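Local coordinates for lipoprotein (Streptococcus pneumoniae, PDB 3CX3) that binds zinc and probably delivers it, as a surface lipoprotein, to an ABC transporter for uptake into the pneumococcal cell, at residues 131-134 against 135-139; 166-169 against 170-173. All blocks are in the same frame, centred on the assembly; numbering follows the deposited sequence.

Contact 1. Residues 131-134 against 135-139; sequences EAQI and IADKL
Ile134 and Lys138, one turn apart on helix 125-142, lie side by side and point the same way. The lysine passes along the CG2 branch of the isoleucine, CD at 3.8 Å from Ile134 CG2 and NZ at 3.7 Å from the same methyl. Bends at chi3 and chi4 carry the ammonium group back over this methyl, and it forms a salt bridge with Glu92. The close packing is on the flank of Ile135, buried with CG1 set beside its own backbone N (chi1 -73°), which brings CG1 to 3.1 Å from Glu131 O. Ile135 N meets that same oxygen at 151°, tilted from the carbonyl plane, whereas Asp137 N to Gln133 O (2.8 Å) and Lys138 N to Ile134 O (2.9 Å) are nearly straight. The solvent side, carrying Gln133 and the exposed Asp137, is looser; Asp137 OD2 accepts a weak hydrogen bond from Gln151 NE2. Ala132, Ile135 and Ala136 pack on helices 18-28 and 147-173. Glu131, buried, points its carboxylate out of the turn, and the hydrogen bond between its OE2 and His65 probably offsets the cost of burial, while the charge of Lys138 is paired with Glu92.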
ATOM      1  N   GLU A 131      -0.160  -6.783  -9.318  1.00 44.78           N
ATOM      2  CA  GLU A 131      -1.486  -6.507  -8.789  1.00 43.65           C
ATOM      3  C   GLU A 131      -2.308  -5.707  -9.774  1.00 42.91           C
ATOM      4  O   GLU A 131      -3.532  -5.855  -9.819  1.00 42.52           O
ATOM      5  CB  GLU A 131      -1.399  -5.783  -7.447  1.00 43.54           C
ATOM      6  CG  GLU A 131      -2.636  -5.994  -6.610  1.00 44.13           C
ATOM      7  CD  GLU A 131      -2.599  -5.251  -5.311  1.00 47.13           C
ATOM      8  OE1 GLU A 131      -1.494  -5.044  -4.768  1.00 48.74           O
ATOM      9  OE2 GLU A 131      -3.680  -4.874  -4.818  1.00 48.52           O
ATOM     10  N   ALA A 132      -1.625  -4.862 -10.551  1.00 42.79           N
ATOM     11  CA  ALA A 132      -2.188  -4.161 -11.720  1.00 42.33           C
ATOM     12  C   ALA A 132      -2.777  -5.133 -12.732  1.00 42.47           C
ATOM     13  O   ALA A 132      -3.898  -4.940 -13.202  1.00 41.88           O
ATOM     14  CB  ALA A 132      -1.108  -3.338 -12.384  1.00 42.31           C
ATOM     15  N   GLN A 133      -1.995  -6.168 -13.063  1.00 42.62           N
ATOM     16  CA  GLN A 133      -2.409  -7.276 -13.941  1.00 42.97           C
ATOM     17  C   GLN A 133      -3.701  -7.955 -13.489  1.00 42.11           C
ATOM     18  O   GLN A 133      -4.694  -7.975 -14.227  1.00 41.67           O
ATOM     19  CB  GLN A 133      -1.301  -8.339 -14.025  1.00 43.17           C
ATOM     20  CG  GLN A 133      -0.457  -8.280 -15.260  1.00 44.99           C
ATOM     21  CD  GLN A 133      -1.063  -9.069 -16.403  1.00 47.08           C
ATOM     22  OE1 GLN A 133      -2.044  -8.643 -16.999  1.00 45.99           O
ATOM     23  NE2 GLN A 133      -0.485 -10.237 -16.704  1.00 47.23           N
ATOM     24  N   ILE A 134      -3.670  -8.517 -12.279  1.00 41.21           N
ATOM     25  CA  ILE A 134      -4.848  -9.156 -11.688  1.00 40.18           C
ATOM     26  C   ILE A 134      -6.051  -8.247 -11.868  1.00 39.97           C
ATOM     27  O   ILE A 134      -7.124  -8.699 -12.256  1.00 40.46           O
ATOM     28  CB  ILE A 134      -4.677  -9.462 -10.185  1.00 39.47           C
ATOM     29  CG1 ILE A 134      -3.410 -10.297  -9.945  1.00 39.23           C
ATOM     30  CG2 ILE A 134      -5.921 -10.178  -9.669  1.00 39.28           C
ATOM     31  CD1 ILE A 134      -2.993 -10.489  -8.475  1.00 36.77           C
ATOM     32  N   ILE A 135      -5.856  -6.962 -11.604  1.00 39.90           N
ATOM     33  CA  ILE A 135      -6.933  -5.989 -11.707  1.00 40.23           C
ATOM     34  C   ILE A 135      -7.490  -5.991 -13.120  1.00 40.45           C
ATOM     35  O   ILE A 135      -8.703  -6.184 -13.317  1.00 40.13           O
ATOM     36  CB  ILE A 135      -6.481  -4.572 -11.250  1.00 39.97           C
ATOM     37  CG1 ILE A 135      -6.336  -4.541  -9.720  1.00 39.34           C
ATOM     38  CG2 ILE A 135      -7.439  -3.499 -11.763  1.00 41.17           C
ATOM     39  CD1 ILE A 135      -5.822  -3.231  -9.132  1.00 36.27           C
ATOM     40  N   ALA A 136      -6.598  -5.805 -14.099  1.00 40.76           N
ATOM     41  CA  ALA A 136      -6.998  -5.795 -15.500  1.00 40.93           C
ATOM     42  C   ALA A 136      -7.713  -7.088 -15.860  1.00 41.26           C
ATOM     43  O   ALA A 136      -8.800  -7.038 -16.394  1.00 40.72           O
ATOM     44  CB  ALA A 136      -5.789  -5.552 -16.408  1.00 41.05           C
ATOM     45  N   ASP A 137      -7.118  -8.236 -15.527  1.00 42.26           N
ATOM     46  CA  ASP A 137      -7.752  -9.541 -15.774  1.00 43.30           C
ATOM     47  C   ASP A 137      -9.195  -9.611 -15.277  1.00 43.35           C
ATOM     48  O   ASP A 137     -10.135  -9.869 -16.058  1.00 43.95           O
ATOM     49  CB  ASP A 137      -6.935 -10.670 -15.143  1.00 43.54           C
ATOM     50  CG  ASP A 137      -5.605 -10.905 -15.857  1.00 44.91           C
ATOM     51  OD1 ASP A 137      -4.904 -11.880 -15.518  1.00 46.26           O
ATOM     52  OD2 ASP A 137      -5.261 -10.122 -16.768  1.00 46.55           O
ATOM     53  N   LYS A 138      -9.372  -9.365 -13.984  1.00 42.70           N
ATOM     54  CA  LYS A 138     -10.695  -9.443 -13.366  1.00 42.16           C
ATOM     55  C   LYS A 138     -11.611  -8.395 -13.964  1.00 41.43           C
ATOM     56  O   LYS A 138     -12.761  -8.686 -14.283  1.00 41.03           O
ATOM     57  CB  LYS A 138     -10.611  -9.277 -11.841  1.00 42.46           C
ATOM     58  CG  LYS A 138      -9.882 -10.400 -11.119  1.00 42.03           C
ATOM     59  CD  LYS A 138      -9.707 -10.044  -9.640  1.00 43.63           C
ATOM     60  CE  LYS A 138      -9.756 -11.249  -8.712  1.00 42.99           C
ATOM     61  NZ  LYS A 138      -8.817 -12.363  -9.076  1.00 45.84           N
ATOM     62  N   LEU A 139     -11.094  -7.182 -14.129  1.00 41.80           N
ATOM     63  CA  LEU A 139     -11.833  -6.134 -14.839  1.00 42.26           C
ATOM     64  C   LEU A 139     -12.205  -6.571 -16.254  1.00 43.21           C
ATOM     65  O   LEU A 139     -13.335  -6.330 -16.708  1.00 43.44           O
ATOM     66  CB  LEU A 139     -11.078  -4.806 -14.863  1.00 41.12           C
ATOM     67  CG  LEU A 139     -11.619  -3.691 -13.951  1.00 41.65           C
ATOM     68  CD1 LEU A 139     -12.019  -4.221 -12.570  1.00 40.80           C
ATOM     69  CD2 LEU A 139     -10.648  -2.488 -13.814  1.00 35.37           C
TER

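Contact 2. Residues 166-169 against 170-173; sequences KKFQ and PKFE
Phe168 receives Lys171 over one face of its ring and meets Phe172 at an oblique angle. The ammonium NZ of Lys171 stands 4.9 Å from the centroid of the Phe168 ring and 24° off the ring normal, a cation-pi contact. A bend at chi2 (-118°) turns the lysine chain toward that face. The same lysine has a like charge nearby, Lys167 NZ lying 4.5 Å from Lys171 NZ, so the aromatic face probably helps to offset some of the mutual repulsion. The two phenyl rings have their planes at 31°, with Phe172 CE2 at 3.4 Å from Phe168 CD1. Behind them the backbone sets the spacing: Phe172 N donates a nearly straight bond of 3.2 Å to Phe168 O. Pro170 has no N-H to give to the preceding turn; its CD instead sits 3.1 Å from Lys166 O, and the helix kinks here. Past the kink, Glu173 N makes a weak bond to Gln169 O. Farther out, Phe194 meets the Phe172 ring and also touches Phe168, while Gln169 NE2 reaches Arg193 O weakly. The aromatic side of this last part of helix 147-173 thereby packs against helix 268-281 and the loop after helix 188-193.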
ATOM      1  N   LYS A 166      14.861  -1.000 -11.766  1.00 56.43           N
ATOM      2  CA  LYS A 166      16.157  -0.878 -12.455  1.00 57.75           C
ATOM      3  C   LYS A 166      16.926   0.395 -12.112  1.00 58.43           C
ATOM      4  O   LYS A 166      18.129   0.350 -11.822  1.00 58.35           O
ATOM      5  CB  LYS A 166      15.982  -0.943 -13.972  1.00 57.34           C
ATOM      6  CG  LYS A 166      16.412  -2.244 -14.571  1.00 58.20           C
ATOM      7  CD  LYS A 166      15.233  -3.103 -14.916  1.00 59.92           C
ATOM      8  CE  LYS A 166      15.500  -3.861 -16.202  1.00 61.36           C
ATOM      9  NZ  LYS A 166      15.990  -2.949 -17.288  1.00 60.78           N
ATOM     10  N   LYS A 167      16.235   1.530 -12.171  1.00 59.11           N
ATOM     11  CA  LYS A 167      16.824   2.802 -11.791  1.00 59.72           C
ATOM     12  C   LYS A 167      17.385   2.681 -10.381  1.00 59.83           C
ATOM     13  O   LYS A 167      18.528   3.061 -10.135  1.00 60.13           O
ATOM     14  CB  LYS A 167      15.782   3.920 -11.892  1.00 59.84           C
ATOM     15  CG  LYS A 167      16.281   5.346 -11.656  1.00 60.62           C
ATOM     16  CD  LYS A 167      15.169   6.334 -12.005  1.00 61.96           C
ATOM     17  CE  LYS A 167      15.333   7.650 -11.286  1.00 63.91           C
ATOM     18  NZ  LYS A 167      16.190   8.568 -12.072  1.00 64.36           N
ATOM     19  N   PHE A 168      16.602   2.082  -9.487  1.00 60.02           N
ATOM     20  CA  PHE A 168      16.937   2.025  -8.067  1.00 60.36           C
ATOM     21  C   PHE A 168      17.818   0.884  -7.543  1.00 61.24           C
ATOM     22  O   PHE A 168      18.429   1.022  -6.483  1.00 60.95           O
ATOM     23  CB  PHE A 168      15.661   2.127  -7.232  1.00 60.14           C
ATOM     24  CG  PHE A 168      15.224   3.527  -7.022  1.00 59.05           C
ATOM     25  CD1 PHE A 168      15.692   4.253  -5.939  1.00 58.11           C
ATOM     26  CD2 PHE A 168      14.396   4.150  -7.942  1.00 58.88           C
ATOM     27  CE1 PHE A 168      15.311   5.571  -5.760  1.00 57.42           C
ATOM     28  CE2 PHE A 168      14.005   5.471  -7.759  1.00 57.91           C
ATOM     29  CZ  PHE A 168      14.463   6.172  -6.669  1.00 57.02           C
ATOM     30  N   GLN A 169      17.897  -0.233  -8.259  1.00 62.84           N
ATOM     31  CA  GLN A 169      18.700  -1.347  -7.762  1.00 64.40           C
ATOM     32  C   GLN A 169      20.141  -0.919  -7.456  1.00 65.39           C
ATOM     33  O   GLN A 169      20.648  -1.245  -6.381  1.00 65.59           O
ATOM     34  CB  GLN A 169      18.623  -2.574  -8.684  1.00 64.30           C
ATOM     35  CG  GLN A 169      19.190  -3.864  -8.083  1.00 65.89           C
ATOM     36  CD  GLN A 169      18.590  -4.234  -6.716  1.00 67.61           C
ATOM     37  OE1 GLN A 169      18.924  -3.638  -5.689  1.00 68.25           O
ATOM     38  NE2 GLN A 169      17.728  -5.245  -6.705  1.00 67.39           N
ATOM     39  N   PRO A 170      20.801  -0.184  -8.386  1.00 66.48           N
ATOM     40  CA  PRO A 170      22.138   0.346  -8.092  1.00 66.97           C
ATOM     41  C   PRO A 170      22.194   1.288  -6.895  1.00 66.99           C
ATOM     42  O   PRO A 170      23.073   1.124  -6.053  1.00 67.22           O
ATOM     43  CB  PRO A 170      22.521   1.075  -9.385  1.00 66.82           C
ATOM     44  CG  PRO A 170      21.746   0.360 -10.427  1.00 66.76           C
ATOM     45  CD  PRO A 170      20.415   0.146  -9.768  1.00 66.53           C
ATOM     46  N   LYS A 171      21.277   2.254  -6.819  1.00 66.63           N
ATOM     47  CA  LYS A 171      21.197   3.174  -5.677  1.00 66.24           C
ATOM     48  C   LYS A 171      21.384   2.409  -4.368  1.00 66.06           C
ATOM     49  O   LYS A 171      22.291   2.697  -3.585  1.00 65.60           O
ATOM     50  CB  LYS A 171      19.844   3.890  -5.650  1.00 66.38           C
ATOM     51  CG  LYS A 171      19.413   4.488  -6.971  1.00 66.58           C
ATOM     52  CD  LYS A 171      19.271   5.995  -6.903  1.00 66.82           C
ATOM     53  CE  LYS A 171      18.859   6.532  -8.270  1.00 67.01           C
ATOM     54  NZ  LYS A 171      18.382   7.936  -8.197  1.00 66.24           N
ATOM     55  N   PHE A 172      20.527   1.414  -4.158  1.00 66.39           N
ATOM     56  CA  PHE A 172      20.544   0.612  -2.937  1.00 66.79           C
ATOM     57  C   PHE A 172      21.709  -0.377  -2.886  1.00 67.73           C
ATOM     58  O   PHE A 172      22.047  -0.874  -1.822  1.00 67.93           O
ATOM     59  CB  PHE A 172      19.207  -0.112  -2.744  1.00 66.30           C
ATOM     60  CG  PHE A 172      18.006   0.809  -2.684  1.00 65.21           C
ATOM     61  CD1 PHE A 172      17.752   1.583  -1.552  1.00 64.66           C
ATOM     62  CD2 PHE A 172      17.116   0.880  -3.743  1.00 63.63           C
ATOM     63  CE1 PHE A 172      16.636   2.412  -1.491  1.00 62.31           C
ATOM     64  CE2 PHE A 172      16.009   1.714  -3.688  1.00 62.49           C
ATOM     65  CZ  PHE A 172      15.772   2.477  -2.565  1.00 61.96           C
ATOM     66  N   GLU A 173      22.323  -0.657  -4.028  1.00 69.41           N
ATOM     67  CA  GLU A 173      23.502  -1.504  -4.072  1.00 71.38           C
ATOM     68  C   GLU A 173      24.664  -0.824  -3.362  1.00 72.16           C
ATOM     69  O   GLU A 173      25.264  -1.397  -2.454  1.00 72.33           O
ATOM     70  CB  GLU A 173      23.902  -1.780  -5.515  1.00 71.67           C
ATOM     71  CG  GLU A 173      24.712  -3.038  -5.693  1.00 73.92           C
ATOM     72  CD  GLU A 173      23.843  -4.261  -5.594  1.00 76.60           C
ATOM     73  OE1 GLU A 173      24.042  -5.049  -4.643  1.00 77.79           O
ATOM     74  OE2 GLU A 173      22.943  -4.414  -6.449  1.00 76.76           O
TER

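How the contacts relate
From the N terminus the chain first builds the parallel sheet 33-36, 12-15, 61-64 and 86-89, then enters helix 125-142, where contact 1 lies. Helix 147-173 follows, and contact 2 occupies its last two turns, just ahead of strand 180-182 of the second parallel sheet. Each contact joins consecutive residues of one helix, so neither closes a loop; they run in series without nesting or crossing. The centres of contact 1 and contact 2 are about 27 Å apart, and the nearest atoms of contact 1 and contact 2 about 16 Å apart. Helix 147-173 connects them: its earlier part packs on contact 1, beside helix 18-28 and strand 86-89, and its end carries contact 2 to helix 268-281, consistent with the long linking helix of zinc-binding proteins of this family.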